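Local coordinates for protein aldo-keto reductase family 1 member C1 (Caenorhabditis elegans, PDB 1QWK) that belongs to the aldo-keto reductase family and probably reduces carbonyl substrates with NADPH, as an aldose reductase does, at residues 43-48 and 75-80. Numbering follows the deposited sequence.
Sequences YRLIDT and ELFITT
Phe77 O accepts from Ile46 N at 3.0 Å and, beside it, takes a CA-H...O contact from Leu45 CA. Phe77 N in turn donates to Arg44 O at 2.8 Å, so Phe77 is held through both its amide N and its carbonyl O. Two residues on, Thr79 repeats the pattern: its N reaches Ile46 O in an almost straight bond (174° at the hydrogen) and its O accepts from Thr48 N. This is parallel strand pairing, Leu45 beside Phe77, Ile46 beside Ile78 and Asp47 beside Thr79.

Leu45, Phe77, Asp47 and Thr79 point into the barrel. Leu45 CD1 comes obliquely onto the Phe77 ring, 3.4 Å from CD2; CG of each residue lies anti to its backbone N (chi1 -178° for Leu45), and the side chains run side by side. Further along, Asp47 OD1 lies 3.3 Å from Thr79 CG2, and one water joins this OD1 to Thr79 OG1. Asp47 OD2 forms a salt bridge with Lys81, predicted to lower the pKa of the active-site tyrosine, so this end of the pair lies beside the probable catalytic centre. On the outer face Ile78 CD1 packs 3.9 Å from Ile46 CB. At the N-terminal ends of the strands Arg44 bends at chi2 (-68°), laying CD against Glu75 O; NH1 turns back to Tyr43 O and also bonds to Val39 O of helix 28-41, while a water accepts from NE and donates weakly to Glu75 OE2, whose partner OE1 is hydrogen-bonded to Lys72 N.

The two strands are the second and third of the eight-stranded TIM barrel, joined by helix 55-68 in a beta-alpha-beta crossover. That helix covers the isoleucine face through Ile58 and Ile62, strand 15-17 meets Leu45 and Phe77 through Met16 and Pro17, and strands 21-22 and 110-113 flank the pair.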
# COMPACT_ATOMS: atom_id res chain seq x y z
N TYR A 43 -0.20 -13.75 -7.01
CA TYR A 43 -0.28 -12.29 -6.86
C TYR A 43 -0.26 -11.64 -8.23
O TYR A 43 0.53 -12.03 -9.09
CB TYR A 43 0.92 -11.76 -6.08
CG TYR A 43 0.91 -12.03 -4.60
CD1 TYR A 43 0.65 -11.00 -3.69
CD2 TYR A 43 1.24 -13.28 -4.10
CE1 TYR A 43 0.73 -11.21 -2.32
CE2 TYR A 43 1.32 -13.51 -2.72
CZ TYR A 43 1.08 -12.47 -1.84
OH TYR A 43 1.21 -12.67 -0.49
N ARG A 44 -1.10 -10.63 -8.44
CA ARG A 44 -1.14 -9.95 -9.72
C ARG A 44 -0.95 -8.45 -9.59
O ARG A 44 -1.15 -7.71 -10.55
CB ARG A 44 -2.45 -10.29 -10.45
CG ARG A 44 -2.50 -11.74 -10.92
CD ARG A 44 -1.49 -11.98 -12.04
NE ARG A 44 -1.48 -13.37 -12.50
CZ ARG A 44 -0.77 -14.35 -11.94
NH1 ARG A 44 0.00 -14.10 -10.89
NH2 ARG A 44 -0.82 -15.57 -12.44
N LEU A 45 -0.58 -8.00 -8.40
CA LEU A 45 -0.32 -6.58 -8.18
C LEU A 45 1.01 -6.42 -7.43
O LEU A 45 1.27 -7.14 -6.47
CB LEU A 45 -1.45 -5.91 -7.38
CG LEU A 45 -1.31 -4.39 -7.15
CD1 LEU A 45 -2.68 -3.74 -7.01
CD2 LEU A 45 -0.47 -4.15 -5.89
N ILE A 46 1.83 -5.50 -7.92
CA ILE A 46 3.12 -5.19 -7.31
C ILE A 46 3.10 -3.71 -6.97
O ILE A 46 2.85 -2.87 -7.84
CB ILE A 46 4.31 -5.46 -8.27
CG1 ILE A 46 4.30 -6.93 -8.74
CG2 ILE A 46 5.63 -5.13 -7.58
CD1 ILE A 46 4.28 -7.94 -7.60
N ASP A 47 3.37 -3.38 -5.71
CA ASP A 47 3.36 -2.00 -5.25
C ASP A 47 4.77 -1.52 -4.94
O ASP A 47 5.47 -2.13 -4.13
CB ASP A 47 2.50 -1.87 -3.99
CG ASP A 47 2.36 -0.44 -3.53
OD1 ASP A 47 1.40 0.24 -3.97
OD2 ASP A 47 3.21 0.02 -2.74
N THR A 48 5.19 -0.44 -5.58
CA THR A 48 6.51 0.10 -5.37
C THR A 48 6.45 1.62 -5.23
O THR A 48 5.37 2.20 -5.14
CB THR A 48 7.46 -0.30 -6.53
OG1 THR A 48 8.80 0.09 -6.22
CG2 THR A 48 7.02 0.36 -7.83
N GLU A 75 -1.75 -8.76 -17.61
CA GLU A 75 -2.22 -9.51 -16.45
C GLU A 75 -1.67 -8.98 -15.13
O GLU A 75 -2.13 -9.39 -14.06
CB GLU A 75 -1.82 -10.98 -16.58
CG GLU A 75 -2.50 -11.72 -17.72
CD GLU A 75 -2.03 -13.15 -17.83
OE1 GLU A 75 -0.83 -13.36 -18.11
OE2 GLU A 75 -2.86 -14.06 -17.65
N LEU A 76 -0.69 -8.09 -15.21
CA LEU A 76 -0.08 -7.52 -14.01
C LEU A 76 -0.52 -6.09 -13.77
O LEU A 76 -0.68 -5.30 -14.70
CB LEU A 76 1.44 -7.57 -14.12
CG LEU A 76 2.12 -8.94 -14.09
CD1 LEU A 76 3.63 -8.76 -14.28
CD2 LEU A 76 1.84 -9.64 -12.77
N PHE A 77 -0.72 -5.75 -12.50
CA PHE A 77 -1.11 -4.41 -12.09
C PHE A 77 0.08 -3.84 -11.34
O PHE A 77 0.46 -4.34 -10.28
CB PHE A 77 -2.33 -4.47 -11.16
CG PHE A 77 -2.99 -3.13 -10.92
CD1 PHE A 77 -4.17 -2.80 -11.58
CD2 PHE A 77 -2.42 -2.21 -10.05
CE1 PHE A 77 -4.78 -1.56 -11.38
CE2 PHE A 77 -3.01 -0.97 -9.83
CZ PHE A 77 -4.20 -0.64 -10.50
N ILE A 78 0.69 -2.80 -11.91
CA ILE A 78 1.86 -2.17 -11.30
C ILE A 78 1.53 -0.79 -10.74
O ILE A 78 1.02 0.07 -11.46
CB ILE A 78 3.01 -2.01 -12.33
CG1 ILE A 78 3.34 -3.37 -12.96
CG2 ILE A 78 4.23 -1.39 -11.66
CD1 ILE A 78 3.72 -4.46 -11.98
N THR A 79 1.82 -0.59 -9.46
CA THR A 79 1.58 0.68 -8.78
C THR A 79 2.90 1.30 -8.35
O THR A 79 3.76 0.61 -7.82
CB THR A 79 0.78 0.49 -7.46
OG1 THR A 79 -0.51 -0.06 -7.75
CG2 THR A 79 0.62 1.83 -6.72
N THR A 80 3.09 2.59 -8.61
CA THR A 80 4.28 3.24 -8.11
C THR A 80 3.87 4.60 -7.57
O THR A 80 2.73 5.04 -7.78
CB THR A 80 5.42 3.37 -9.17
OG1 THR A 80 6.63 3.70 -8.48
CG2 THR A 80 5.12 4.45 -10.18
O HOH W 1 -3.45 -13.65 -14.57
O HOH W 2 -1.27 -0.39 -5.16